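Glycoside hydrolase family protein (PDB 6Q2F) probably releases terminal alpha-L-rhamnose from rhamnosylated compounds by hydrolysing the glycosidic bond, as an alpha-L-rhamnosidase. Local coordinates at residues A[884-887]-A[888-892]; A[664-667]-A[668-671]. All coordinates share one frame; numbering follows the deposited sequence.

Contact 1 of 2, residues A[884-887]-A[888-892]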
loop_
_atom_site.group_PDB
_atom_site.type_symbol
_atom_site.label_atom_id
_atom_site.label_comp_id
_atom_site.label_asym_id
_atom_site.label_seq_id
_atom_site.Cartn_x
_atom_site.Cartn_y
_atom_site.Cartn_z
ATOM N N THR A 884 -8.286 31.791 -3.985
ATOM C CA THR A 884 -7.771 32.897 -3.194
ATOM C C THR A 884 -8.617 33.051 -1.937
ATOM O O THR A 884 -9.723 32.514 -1.847
ATOM C CB THR A 884 -7.773 34.215 -3.982
ATOM O OG1 THR A 884 -9.119 34.610 -4.255
ATOM C CG2 THR A 884 -7.044 34.036 -5.309
ATOM N N GLY A 885 -8.089 33.810 -0.979
ATOM C CA GLY A 885 -8.809 34.160 0.232
ATOM C C GLY A 885 -8.563 33.277 1.438
ATOM O O GLY A 885 -9.232 33.458 2.454
ATOM N N ALA A 886 -7.638 32.326 1.356
ATOM C CA ALA A 886 -7.253 31.502 2.488
ATOM C C ALA A 886 -5.849 31.875 2.935
ATOM O O ALA A 886 -5.076 32.471 2.183
ATOM C CB ALA A 886 -7.288 30.002 2.133
ATOM N N ASP A 887 -5.518 31.479 4.162
ATOM C CA ASP A 887 -4.174 31.683 4.688
ATOM C C ASP A 887 -3.151 30.902 3.867
ATOM O O ASP A 887 -3.485 30.015 3.078
ATOM C CB ASP A 887 -4.097 31.257 6.151
ATOM C CG ASP A 887 -4.869 32.183 7.065
ATOM O OD1 ASP A 887 -4.543 33.391 7.091
ATOM O OD2 ASP A 887 -5.799 31.700 7.756
ATOM N N ALA A 888 -1.879 31.256 4.045
ATOM C CA ALA A 888 -0.823 30.469 3.428
ATOM C C ALA A 888 -0.736 29.119 4.123
ATOM O O ALA A 888 -1.015 28.993 5.319
ATOM C CB ALA A 888 0.520 31.199 3.496
ATOM N N GLY A 889 -0.361 28.098 3.355
ATOM C CA GLY A 889 -0.325 26.735 3.852
ATOM C C GLY A 889 -1.660 26.026 3.894
ATOM O O GLY A 889 -1.695 24.824 4.185
ATOM N N VAL A 890 -2.763 26.722 3.628
ATOM C CA VAL A 890 -4.058 26.052 3.580
ATOM C C VAL A 890 -4.087 25.162 2.349
ATOM O O VAL A 890 -3.826 25.616 1.227
ATOM C CB VAL A 890 -5.217 27.058 3.575
ATOM C CG1 VAL A 890 -6.511 26.391 3.106
ATOM C CG2 VAL A 890 -5.411 27.651 4.974
ATOM N N LYS A 891 -4.371 23.883 2.554
ATOM C CA LYS A 891 -4.476 22.941 1.455
ATOM C C LYS A 891 -5.946 22.691 1.193
ATOM O O LYS A 891 -6.706 22.412 2.126
ATOM C CB LYS A 891 -3.770 21.622 1.763
ATOM C CG LYS A 891 -2.401 21.752 2.393
ATOM C CD LYS A 891 -1.420 22.420 1.469
ATOM C CE LYS A 891 -0.116 22.726 2.201
ATOM N NZ LYS A 891 0.705 23.759 1.498
ATOM N N ILE A 892 -6.339 22.790 -0.069
ATOM C CA ILE A 892 -7.659 22.354 -0.505
ATOM C C ILE A 892 -7.453 21.498 -1.747
ATOM O O ILE A 892 -7.697 21.970 -2.868
ATOM C CB ILE A 892 -8.592 23.551 -0.767
ATOM C CG1 ILE A 892 -8.724 24.409 0.495
ATOM C CG2 ILE A 892 -9.972 23.082 -1.204
ATOM C CD1 ILE A 892 -9.598 25.632 0.318
#
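Asp887 and Val890 face each other across a tight reversal of the chain, with Ala888 and Gly889 at its corners. The backbone bond that closes it is weak: Val890 N sits 3.4 Å from Asp887 O, although its N-H points fairly straight at the acceptor, at 158°. Apolar packing adds to it. Val890 turns its CB and both methyls back toward the incoming arm of the turn. Its CG1 lies anti to the backbone N (chi1 163°), and from there it meets Ala886 CB at 3.8 Å. The other branch, Val890 CG2, beside its own backbone N, lies 3.6 Å from Asp887 O and also comes within 4.0 Å of Asp887 CB. The carboxylate beyond that CB leads away from the turn and is poorly ordered, so the grip comes from the backbone and CB of Asp887. Ala888 bends the chain at the first corner; its methyl points away overall, though Ala888 CB still lies 3.7 Å from Asp887 C. Outside the turn, Gln915 of strand 915-921 packs on both Ala886 and Val890, tying this surface loop to the sheet. With Gly889 at the third position and a positive phi of 80°, Asp887 to Val890 form a type II beta turn, set in the connection between strands 881-884 and 894-899 of an antiparallel sheet.

Contact 2 of 2, residues A[664-667]-A[668-671]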
loop_
_atom_site.group_PDB
_atom_site.type_symbol
_atom_site.label_atom_id
_atom_site.label_comp_id
_atom_site.label_asym_id
_atom_site.label_seq_id
_atom_site.Cartn_x
_atom_site.Cartn_y
_atom_site.Cartn_z
ATOM N N ILE A 664 -11.692 9.278 5.370
ATOM C CA ILE A 664 -12.353 8.888 4.123
ATOM C C ILE A 664 -12.293 10.012 3.105
ATOM O O ILE A 664 -12.248 9.762 1.899
ATOM C CB ILE A 664 -13.810 8.455 4.396
ATOM C CG1 ILE A 664 -14.244 7.396 3.382
ATOM C CG2 ILE A 664 -14.783 9.642 4.454
ATOM C CD1 ILE A 664 -13.634 6.017 3.674
ATOM N N ASP A 665 -12.331 11.268 3.570
ATOM C CA ASP A 665 -12.168 12.401 2.666
ATOM C C ASP A 665 -10.766 12.412 2.068
ATOM O O ASP A 665 -10.588 12.733 0.890
ATOM C CB ASP A 665 -12.480 13.716 3.402
ATOM C CG ASP A 665 -13.963 13.842 3.794
ATOM O OD1 ASP A 665 -14.799 13.030 3.337
ATOM O OD2 ASP A 665 -14.311 14.764 4.562
ATOM N N LEU A 666 -9.760 12.022 2.848
ATOM C CA LEU A 666 -8.413 11.935 2.305
ATOM C C LEU A 666 -8.317 10.826 1.256
ATOM O O LEU A 666 -7.689 11.008 0.210
ATOM C CB LEU A 666 -7.411 11.724 3.444
ATOM C CG LEU A 666 -5.979 11.469 2.954
ATOM C CD1 LEU A 666 -5.426 12.718 2.197
ATOM C CD2 LEU A 666 -5.056 11.088 4.116
ATOM N N GLU A 667 -8.957 9.679 1.504
ATOM C CA GLU A 667 -9.002 8.632 0.488
ATOM C C GLU A 667 -9.710 9.124 -0.767
ATOM O O GLU A 667 -9.259 8.876 -1.897
ATOM C CB GLU A 667 -9.720 7.408 1.033
ATOM C CG GLU A 667 -9.000 6.732 2.176
ATOM C CD GLU A 667 -9.787 5.560 2.696
ATOM O OE1 GLU A 667 -10.462 4.892 1.888
ATOM O OE2 GLU A 667 -9.734 5.323 3.913
ATOM N N PHE A 668 -10.842 9.806 -0.582
ATOM C CA PHE A 668 -11.601 10.310 -1.718
ATOM C C PHE A 668 -10.762 11.267 -2.567
ATOM O O PHE A 668 -10.684 11.114 -3.789
ATOM C CB PHE A 668 -12.871 10.987 -1.216
ATOM C CG PHE A 668 -13.954 10.016 -0.795
ATOM C CD1 PHE A 668 -14.153 8.835 -1.492
ATOM C CD2 PHE A 668 -14.781 10.298 0.279
ATOM C CE1 PHE A 668 -15.148 7.955 -1.136
ATOM C CE2 PHE A 668 -15.774 9.407 0.666
ATOM C CZ PHE A 668 -15.962 8.236 -0.051
ATOM N N VAL A 669 -10.108 12.250 -1.934
ATOM C CA VAL A 669 -9.404 13.273 -2.706
ATOM C C VAL A 669 -8.108 12.726 -3.313
ATOM O O VAL A 669 -7.561 13.327 -4.241
ATOM C CB VAL A 669 -9.145 14.513 -1.830
ATOM C CG1 VAL A 669 -7.900 14.328 -0.946
ATOM C CG2 VAL A 669 -9.043 15.771 -2.703
ATOM N N THR A 670 -7.635 11.548 -2.865
ATOM C CA THR A 670 -6.483 10.917 -3.493
ATOM C C THR A 670 -6.866 10.041 -4.678
ATOM O O THR A 670 -5.984 9.659 -5.456
ATOM C CB THR A 670 -5.713 10.100 -2.462
ATOM O OG1 THR A 670 -5.496 10.912 -1.303
ATOM C CG2 THR A 670 -4.322 9.658 -3.019
ATOM N N GLY A 671 -8.151 9.728 -4.855
ATOM C CA GLY A 671 -8.603 8.940 -5.995
ATOM C C GLY A 671 -9.379 7.689 -5.633
ATOM O O GLY A 671 -9.864 6.993 -6.534
#
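Ile664 O receives Phe668 N at 2.9 Å, and one residue on, Asp665 O receives Val669 N at 2.9 Å, so alpha-helical bonding carries the chain from 664-667 into 668-671. The regular pattern weakens toward Gly671. Glu667 O takes weak bonds from both Thr670 N and Gly671 N, while Gly671 N also reaches Phe668 O at 3.1 Å. Gly671 leaves helical angles with a phi of 124°, closing the helix in a Schellman motif. Thr670 turns its hydroxyl back along the helix, and OG1 donates to Leu666 O at 2.7 Å, a shorter bond than the weak one from Thr670 N at 3.1 Å. Leu666 lies alongside Thr670, the two side chains pointing the same way. Phe668 has CG beside its own backbone N (chi1 -77°), which swings the ring back alongside the preceding turn, where CD2 comes 3.1 Å from Ile664 O, oblique to the ring. CE2 meets Ile664 CG1 at 3.7 Å, and Asp665 OD1 stands at the ring edge near its plane. That carboxylate is held by Lys661 through a salt bridge and by Tyr717 through a hydrogen bond; Glu667 OE1 bonds to Ser645 OG. As the helix of a beta-alpha-beta unit, 657-670 turns Ile664 and Glu667 onto strand 642-649, packs Phe668 against helix 712-726, and lays Asp665, Phe668 and Val669 on strand 902-908.

Contact 2 comes first along the chain, and contact 1 follows more than two hundred residues later. Their centres lie about 19 Å apart and their nearest atoms about 6 Å, without touching. Helix 657-670 belongs to the ring of parallel strands and helices that forms a beta/alpha barrel, whereas 884-892 leaves strand 881-884 of the later antiparallel sheet and runs as a loop. Val669 touches Pro893 just past contact 1, and Gln910 is touched by both Leu666 and Lys891, so the two contacts mark the interface between the barrel and the antiparallel-sheet domain. Contact 2 is buried, its Glu667 side chain about 12 Å from the bound sodium ion; contact 1 is at the surface.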